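Local coordinates for thermotoga maritima TmcAL (Thermotoga maritima, PDB 5Y0T), which belongs to the HIGH nucleotidyl transferase family of the HUP clan and holds adenosine-5'-rp-alpha-thio-triphosphate in a pocket of the chain, at residues I58-G63 and G341-G346; F275-E280 and A302-F307. All blocks are in the same frame, centred on the assembly; numbering follows the deposited sequence.

Contact 1 is buried and contact 2 only partly so, and they lie on opposite sides of the chain's centre, their own centres about 40 Å apart. They share no helix or strand. Contact 1 sets helix 52-61 against strand 337-343 of the mixed sheet; contact 2, nested within the long span of chain that contact 1 closes, sets two turns against each other among helices 279-289, 293-300 and 307-318. In the first, a leucine makes van der Waals contact with strand backbone and a threonine methyl. In the second, a phenylalanine sits between a leucine and an arginine chain, with a glutamate and the guanidinium on the exposed margin.

Contact 1: I58-G63 and G341-G346; sequences IALRMG and GFTEKG
Leu60 reaches from its helix onto the backbone of strand 337-343, both methyls resting there. Leu60 CD1 lies 3.7 Å from Phe342 N. Leu60 CD2 meets Phe342 CA at 3.9 Å. Further along the strand, Thr343 CG2 comes to 4.1 Å from Leu60 CB, so the leucine touches three consecutive residues. A branched apolar side chain suits this position because it spreads over a strand whose backbone pairs with Val67 on one neighbouring strand and Ile419 on another. Glycine suits position 341 because, with no side chain on the face turned to the helix, it lets CD1 settle close. Helix 52-61 joins the neighbouring parallel strands 32-38 and 66-70 as a beta-alpha-beta crossover, the repeating unit of the Rossmann-like HUP fold, and strand 337-343 extends the sheet antiparallel to 66-70. Val67, Ile419 and Leu421 of the flanking strands also touch Leu60. The threonine is oriented by its hydroxyl: lying between the backbone N and the carbonyl carbon (chi1 65°), Thr343 OG1 accepts a hydrogen bond from Gly346 N at 2.9 Å, capping the turn into helix 346-356, and CG2 is left facing Leu60. At its C-terminal end helix 52-61 closes in a Schellman motif, where Gly63 takes the positive phi of 114° that glycine readily adopts, and the chain turns toward strand 66-70.

Contact 2: F275-E280 and A302-F307; sequences FSEGLE and AKRFTF
The ring of Phe305 is sandwiched between two aliphatic groups. Leu279 CD2 stands over one face in a CH-pi contact, 3.8 Å from the ring centroid and 10° off the normal, while Arg304 CG lies over the opposite face, 3.6 Å above the plane. At the edge, in the plane of the ring, Glu277 O approaches Phe305 CZ at 3.7 Å, where the weakly positive rim of C-H groups suits a carbonyl oxygen. Leucine fits its place because its forked end spans the ring: Leu279 CD1 reaches the rim at Phe305 CE1, 3.6 Å away, and CD2 sits over the middle. Arg304 CG is put over the ring by its place between the backbone N and the carbonyl carbon (chi1 59°); the chain runs on extended, and the final twist at NE turns one guanidinium face, near its rim, toward Phe305 CE2. The side chains of Glu277 and Arg304 run antiparallel past one another, their flat ends inclined by 44°. Glu277 OE1 is 4.3 Å from Arg304 NE, too far for a salt bridge, so any attraction is probably modest; OE2 makes its salt bridge with Arg309. Two turns hold these groups in place. Ser276 to Leu279 form a type I' turn closed by Leu279 N to Ser276 O (2.9 Å), with Gly278 suited to its positive phi and standing at the N-cap of helix 279-289. Ala302 to Phe305 form a type I turn, followed by Thr306, whose OG1 caps helix 307-318 by accepting from Arg309 N. The arrangement is that of an aromatic residue at the end of one turn, packed against the leucine that opens the helix after the other, in a helical region where the disulfide Cys286-Cys299 also links helices 279-289 and 293-300.

Contact 1: I58-G63 and G341-G346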
ATOM      1  N   ILE A  58       9.810  15.880  25.329  1.00 17.03           N
ATOM      2  CA  ILE A  58       8.864  16.571  26.221  1.00 18.13           C
ATOM      3  C   ILE A  58       8.674  15.814  27.536  1.00 18.73           C
ATOM      4  O   ILE A  58       8.690  16.414  28.618  1.00 20.33           O
ATOM      5  CB  ILE A  58       7.485  16.770  25.551  1.00 24.84           C
ATOM      6  CG1 ILE A  58       7.616  17.639  24.290  1.00 20.92           C
ATOM      7  CG2 ILE A  58       6.503  17.396  26.547  1.00 19.00           C
ATOM      8  CD1 ILE A  58       6.379  17.609  23.366  1.00 20.26           C
ATOM      9  N   ALA A  59       8.543  14.497  27.459  1.00 17.24           N
ATOM     10  CA  ALA A  59       8.325  13.702  28.676  1.00 19.21           C
ATOM     11  C   ALA A  59       9.503  13.887  29.636  1.00 20.07           C
ATOM     12  O   ALA A  59       9.320  14.131  30.840  1.00 20.87           O
ATOM     13  CB  ALA A  59       8.126  12.218  28.326  1.00 15.27           C
ATOM     14  N   LEU A  60      10.714  13.824  29.090  1.00 21.42           N
ATOM     15  CA  LEU A  60      11.916  14.079  29.882  1.00 19.49           C
ATOM     16  C   LEU A  60      11.887  15.461  30.522  1.00 25.40           C
ATOM     17  O   LEU A  60      12.211  15.617  31.707  1.00 21.87           O
ATOM     18  CB  LEU A  60      13.169  13.954  29.024  1.00 20.60           C
ATOM     19  CG  LEU A  60      13.399  12.577  28.399  1.00 20.87           C
ATOM     20  CD1 LEU A  60      14.744  12.579  27.652  1.00 20.84           C
ATOM     21  CD2 LEU A  60      13.348  11.470  29.466  1.00 24.06           C
ATOM     22  N   ARG A  61      11.528  16.473  29.739  1.00 18.31           N
ATOM     23  CA  ARG A  61      11.476  17.828  30.287  1.00 18.22           C
ATOM     24  C   ARG A  61      10.439  17.975  31.384  1.00 25.13           C
ATOM     25  O   ARG A  61      10.573  18.828  32.274  1.00 25.84           O
ATOM     26  CB  ARG A  61      11.218  18.831  29.170  1.00 23.66           C
ATOM     27  CG  ARG A  61      12.417  18.973  28.243  1.00 27.10           C
ATOM     28  CD  ARG A  61      12.238  20.086  27.246  1.00 39.38           C
ATOM     29  NE  ARG A  61      13.467  20.314  26.493  1.00 54.68           N
ATOM     30  CZ  ARG A  61      13.646  21.324  25.653  1.00 71.04           C
ATOM     31  NH1 ARG A  61      12.672  22.206  25.454  1.00 72.87           N
ATOM     32  NH2 ARG A  61      14.802  21.457  25.016  1.00 79.91           N
ATOM     33  N   MET A  62       9.417  17.127  31.353  1.00 23.85           N
ATOM     34  CA  MET A  62       8.312  17.275  32.280  1.00 27.24           C
ATOM     35  C   MET A  62       8.508  16.478  33.558  1.00 32.40           C
ATOM     36  O   MET A  62       7.662  16.535  34.452  1.00 26.04           O
ATOM     37  CB  MET A  62       7.000  16.880  31.603  1.00 26.01           C
ATOM     38  CG  MET A  62       6.617  17.784  30.435  1.00 30.42           C
ATOM     39  SD  MET A  62       6.283  19.506  30.881  1.00 37.29           S
ATOM     40  CE  MET A  62       7.859  20.284  30.619  1.00 44.81           C
ATOM     41  N   GLY A  63       9.658  15.818  33.686  1.00 27.76           N
ATOM     42  CA  GLY A  63       9.959  15.036  34.882  1.00 27.35           C
ATOM     43  C   GLY A  63      10.080  13.521  34.761  1.00 25.48           C
ATOM     44  O   GLY A  63      10.307  12.845  35.758  1.00 22.90           O
ATOM     45  N   GLY A 341      14.608   7.670  25.215  1.00 18.68           N
ATOM     46  CA  GLY A 341      15.322   8.788  25.792  1.00 16.54           C
ATOM     47  C   GLY A 341      15.526   8.657  27.291  1.00 19.67           C
ATOM     48  O   GLY A 341      14.824   7.887  27.965  1.00 16.46           O
ATOM     49  N   PHE A 342      16.515   9.384  27.805  1.00 18.84           N
ATOM     50  CA  PHE A 342      16.717   9.462  29.245  1.00 19.97           C
ATOM     51  C   PHE A 342      17.499  10.715  29.614  1.00 20.95           C
ATOM     52  O   PHE A 342      18.176  11.316  28.771  1.00 22.75           O
ATOM     53  CB  PHE A 342      17.419   8.197  29.793  1.00 16.83           C
ATOM     54  CG  PHE A 342      18.731   7.847  29.102  1.00 18.56           C
ATOM     55  CD1 PHE A 342      18.730   7.122  27.915  1.00 17.90           C
ATOM     56  CD2 PHE A 342      19.951   8.186  29.670  1.00 18.45           C
ATOM     57  CE1 PHE A 342      19.924   6.770  27.299  1.00 14.48           C
ATOM     58  CE2 PHE A 342      21.163   7.845  29.056  1.00 21.15           C
ATOM     59  CZ  PHE A 342      21.149   7.132  27.862  1.00 13.95           C
ATOM     60  N   THR A 343      17.389  11.125  30.873  1.00 16.75           N
ATOM     61  CA  THR A 343      18.189  12.237  31.351  1.00 16.91           C
ATOM     62  C   THR A 343      19.495  11.790  31.997  1.00 16.84           C
ATOM     63  O   THR A 343      19.698  10.615  32.259  1.00 21.78           O
ATOM     64  CB  THR A 343      17.435  13.051  32.399  1.00 19.46           C
ATOM     65  OG1 THR A 343      17.221  12.227  33.551  1.00 19.42           O
ATOM     66  CG2 THR A 343      16.092  13.529  31.844  1.00 21.26           C
ATOM     67  N   GLU A 344      20.335  12.759  32.332  1.00 16.06           N
ATOM     68  CA  GLU A 344      21.555  12.487  33.088  1.00 22.72           C
ATOM     69  C   GLU A 344      21.255  11.741  34.397  1.00 23.60           C
ATOM     70  O   GLU A 344      21.956  10.791  34.775  1.00 20.12           O
ATOM     71  CB  GLU A 344      22.285  13.789  33.381  1.00 22.89           C
ATOM     72  CG  GLU A 344      23.581  13.590  34.114  1.00 30.28           C
ATOM     73  CD  GLU A 344      24.335  14.877  34.297  1.00 37.54           C
ATOM     74  OE1 GLU A 344      23.946  15.891  33.672  1.00 31.14           O
ATOM     75  OE2 GLU A 344      25.316  14.866  35.066  1.00 39.60           O
ATOM     76  N   LYS A 345      20.210  12.177  35.086  1.00 23.39           N
ATOM     77  CA  LYS A 345      19.739  11.484  36.280  1.00 26.94           C
ATOM     78  C   LYS A 345      19.251  10.077  35.920  1.00 25.38           C
ATOM     79  O   LYS A 345      19.530   9.116  36.635  1.00 26.89           O
ATOM     80  CB  LYS A 345      18.610  12.271  36.955  1.00 24.03           C
ATOM     81  CG  LYS A 345      17.996  11.569  38.179  1.00 27.40           C
ATOM     82  CD  LYS A 345      19.005  11.494  39.330  1.00 32.16           C
ATOM     83  CE  LYS A 345      18.344  11.020  40.638  1.00 30.70           C
ATOM     84  NZ  LYS A 345      19.316  10.919  41.779  1.00 35.03           N
ATOM     85  N   GLY A 346      18.522   9.977  34.809  1.00 20.90           N
ATOM     86  CA  GLY A 346      18.034   8.709  34.296  1.00 20.85           C
ATOM     87  C   GLY A 346      19.098   7.645  34.083  1.00 21.35           C
ATOM     88  O   GLY A 346      18.795   6.444  34.167  1.00 21.39           O
TER

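Contact 2: F275-E280 and A302-F307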
ATOM      1  N   PHE A 275     -10.132  -8.770  12.669  1.00 33.41           N
ATOM      2  CA  PHE A 275     -11.234  -8.916  11.726  1.00 29.54           C
ATOM      3  C   PHE A 275     -12.162 -10.062  12.112  1.00 35.34           C
ATOM      4  O   PHE A 275     -11.733 -11.195  12.301  1.00 36.20           O
ATOM      5  CB  PHE A 275     -10.713  -9.100  10.299  1.00 29.59           C
ATOM      6  CG  PHE A 275     -10.440  -7.801   9.612  1.00 33.86           C
ATOM      7  CD1 PHE A 275     -11.437  -7.165   8.885  1.00 30.12           C
ATOM      8  CD2 PHE A 275      -9.211  -7.182   9.741  1.00 25.19           C
ATOM      9  CE1 PHE A 275     -11.199  -5.948   8.282  1.00 28.41           C
ATOM     10  CE2 PHE A 275      -8.966  -5.968   9.142  1.00 23.40           C
ATOM     11  CZ  PHE A 275      -9.950  -5.346   8.414  1.00 31.79           C
ATOM     12  N   SER A 276     -13.437  -9.722  12.249  1.00 34.99           N
ATOM     13  CA  SER A 276     -14.510 -10.665  12.514  1.00 45.27           C
ATOM     14  C   SER A 276     -15.813  -9.920  12.277  1.00 45.50           C
ATOM     15  O   SER A 276     -15.793  -8.772  11.828  1.00 36.77           O
ATOM     16  CB  SER A 276     -14.449 -11.205  13.944  1.00 49.42           C
ATOM     17  OG  SER A 276     -14.734 -10.180  14.880  1.00 45.92           O
ATOM     18  N   GLU A 277     -16.933 -10.570  12.590  1.00 47.08           N
ATOM     19  CA  GLU A 277     -18.258  -9.959  12.509  1.00 42.64           C
ATOM     20  C   GLU A 277     -18.549  -9.290  11.172  1.00 38.87           C
ATOM     21  O   GLU A 277     -19.192  -8.240  11.135  1.00 37.14           O
ATOM     22  CB  GLU A 277     -18.438  -8.927  13.621  1.00 47.29           C
ATOM     23  CG  GLU A 277     -18.340  -9.480  15.027  1.00 51.58           C
ATOM     24  CD  GLU A 277     -18.614  -8.415  16.071  1.00 56.10           C
ATOM     25  OE1 GLU A 277     -19.764  -7.922  16.137  1.00 61.86           O
ATOM     26  OE2 GLU A 277     -17.677  -8.065  16.817  1.00 57.39           O
ATOM     27  N   GLY A 278     -18.082  -9.898  10.086  1.00 38.90           N
ATOM     28  CA  GLY A 278     -18.323  -9.375   8.753  1.00 36.94           C
ATOM     29  C   GLY A 278     -17.516  -8.141   8.367  1.00 37.38           C
ATOM     30  O   GLY A 278     -17.815  -7.506   7.357  1.00 35.81           O
ATOM     31  N   LEU A 279     -16.486  -7.803   9.144  1.00 32.72           N
ATOM     32  CA  LEU A 279     -15.707  -6.595   8.880  1.00 32.06           C
ATOM     33  C   LEU A 279     -14.851  -6.700   7.621  1.00 30.72           C
ATOM     34  O   LEU A 279     -14.504  -5.677   7.025  1.00 31.41           O
ATOM     35  CB  LEU A 279     -14.815  -6.258  10.080  1.00 32.98           C
ATOM     36  CG  LEU A 279     -15.559  -5.489  11.174  1.00 33.92           C
ATOM     37  CD1 LEU A 279     -14.860  -5.600  12.522  1.00 28.89           C
ATOM     38  CD2 LEU A 279     -15.706  -4.027  10.772  1.00 38.05           C
ATOM     39  N   GLU A 280     -14.497  -7.919   7.224  1.00 31.69           N
ATOM     40  CA  GLU A 280     -13.684  -8.092   6.025  1.00 35.04           C
ATOM     41  C   GLU A 280     -14.459  -7.570   4.830  1.00 33.70           C
ATOM     42  O   GLU A 280     -13.931  -6.781   4.031  1.00 32.22           O
ATOM     43  CB  GLU A 280     -13.284  -9.555   5.809  1.00 34.86           C
ATOM     44  CG  GLU A 280     -12.436 -10.152   6.926  1.00 34.41           C
ATOM     45  CD  GLU A 280     -13.279 -10.835   7.998  1.00 42.92           C
ATOM     46  OE1 GLU A 280     -14.487 -10.540   8.087  1.00 40.97           O
ATOM     47  OE2 GLU A 280     -12.736 -11.672   8.747  1.00 46.07           O
ATOM     48  N   ALA A 302     -20.984   1.129  12.038  1.00 38.35           N
ATOM     49  CA  ALA A 302     -22.379   0.844  12.320  1.00 48.17           C
ATOM     50  C   ALA A 302     -22.530   0.811  13.820  1.00 49.18           C
ATOM     51  O   ALA A 302     -21.569   1.075  14.550  1.00 47.60           O
ATOM     52  CB  ALA A 302     -22.814  -0.470  11.698  1.00 46.39           C
ATOM     53  N   LYS A 303     -23.734   0.475  14.266  1.00 52.68           N
ATOM     54  CA  LYS A 303     -24.049   0.408  15.682  1.00 58.74           C
ATOM     55  C   LYS A 303     -22.996  -0.375  16.466  1.00 50.81           C
ATOM     56  O   LYS A 303     -22.504   0.091  17.493  1.00 50.84           O
ATOM     57  CB  LYS A 303     -25.436  -0.221  15.873  1.00 63.36           C
ATOM     58  CG  LYS A 303     -25.923  -0.267  17.313  1.00 69.98           C
ATOM     59  CD  LYS A 303     -27.289  -0.948  17.412  1.00 71.38           C
ATOM     60  CE  LYS A 303     -27.756  -1.034  18.859  1.00 70.28           C
ATOM     61  NZ  LYS A 303     -26.722  -1.687  19.716  1.00 70.58           N
ATOM     62  N   ARG A 304     -22.622  -1.547  15.967  1.00 53.37           N
ATOM     63  CA  ARG A 304     -21.747  -2.428  16.736  1.00 58.60           C
ATOM     64  C   ARG A 304     -20.257  -2.108  16.597  1.00 57.01           C
ATOM     65  O   ARG A 304     -19.432  -2.761  17.238  1.00 60.83           O
ATOM     66  CB  ARG A 304     -21.998  -3.893  16.354  1.00 62.51           C
ATOM     67  CG  ARG A 304     -21.790  -4.224  14.888  1.00 64.38           C
ATOM     68  CD  ARG A 304     -22.498  -5.527  14.517  1.00 72.49           C
ATOM     69  NE  ARG A 304     -22.205  -5.940  13.145  1.00 77.77           N
ATOM     70  CZ  ARG A 304     -22.795  -5.433  12.065  1.00 78.84           C
ATOM     71  NH1 ARG A 304     -23.714  -4.485  12.186  1.00 77.86           N
ATOM     72  NH2 ARG A 304     -22.458  -5.871  10.858  1.00 80.66           N
ATOM     73  N   PHE A 305     -19.899  -1.112  15.783  1.00 49.29           N
ATOM     74  CA  PHE A 305     -18.482  -0.748  15.653  1.00 39.97           C
ATOM     75  C   PHE A 305     -18.192   0.696  16.049  1.00 39.77           C
ATOM     76  O   PHE A 305     -18.867   1.620  15.605  1.00 44.14           O
ATOM     77  CB  PHE A 305     -17.995  -0.983  14.225  1.00 32.62           C
ATOM     78  CG  PHE A 305     -18.309  -2.348  13.699  1.00 36.05           C
ATOM     79  CD1 PHE A 305     -17.846  -3.479  14.352  1.00 34.71           C
ATOM     80  CD2 PHE A 305     -19.065  -2.504  12.543  1.00 37.06           C
ATOM     81  CE1 PHE A 305     -18.141  -4.743  13.869  1.00 39.58           C
ATOM     82  CE2 PHE A 305     -19.353  -3.764  12.051  1.00 36.55           C
ATOM     83  CZ  PHE A 305     -18.895  -4.885  12.717  1.00 40.07           C
ATOM     84  N   THR A 306     -17.202   0.879  16.913  1.00 35.57           N
ATOM     85  CA  THR A 306     -16.684   2.207  17.214  1.00 36.64           C
ATOM     86  C   THR A 306     -15.695   2.676  16.144  1.00 32.97           C
ATOM     87  O   THR A 306     -15.102   1.861  15.432  1.00 31.77           O
ATOM     88  CB  THR A 306     -15.984   2.244  18.570  1.00 35.19           C
ATOM     89  OG1 THR A 306     -14.772   1.493  18.484  1.00 31.05           O
ATOM     90  CG2 THR A 306     -16.886   1.653  19.648  1.00 40.67           C
ATOM     91  N   PHE A 307     -15.525   3.987  16.026  1.00 30.04           N
ATOM     92  CA  PHE A 307     -14.557   4.537  15.085  1.00 33.09           C
ATOM     93  C   PHE A 307     -13.146   4.074  15.428  1.00 31.48           C
ATOM     94  O   PHE A 307     -12.351   3.782  14.536  1.00 29.50           O
ATOM     95  CB  PHE A 307     -14.631   6.068  15.059  1.00 33.82           C
ATOM     96  CG  PHE A 307     -15.769   6.598  14.237  1.00 37.44           C
ATOM     97  CD1 PHE A 307     -15.783   6.423  12.860  1.00 41.61           C
ATOM     98  CD2 PHE A 307     -16.833   7.257  14.834  1.00 40.84           C
ATOM     99  CE1 PHE A 307     -16.840   6.896  12.092  1.00 46.11           C
ATOM    100  CE2 PHE A 307     -17.898   7.732  14.073  1.00 47.53           C
ATOM    101  CZ  PHE A 307     -17.902   7.553  12.702  1.00 49.71           C
TER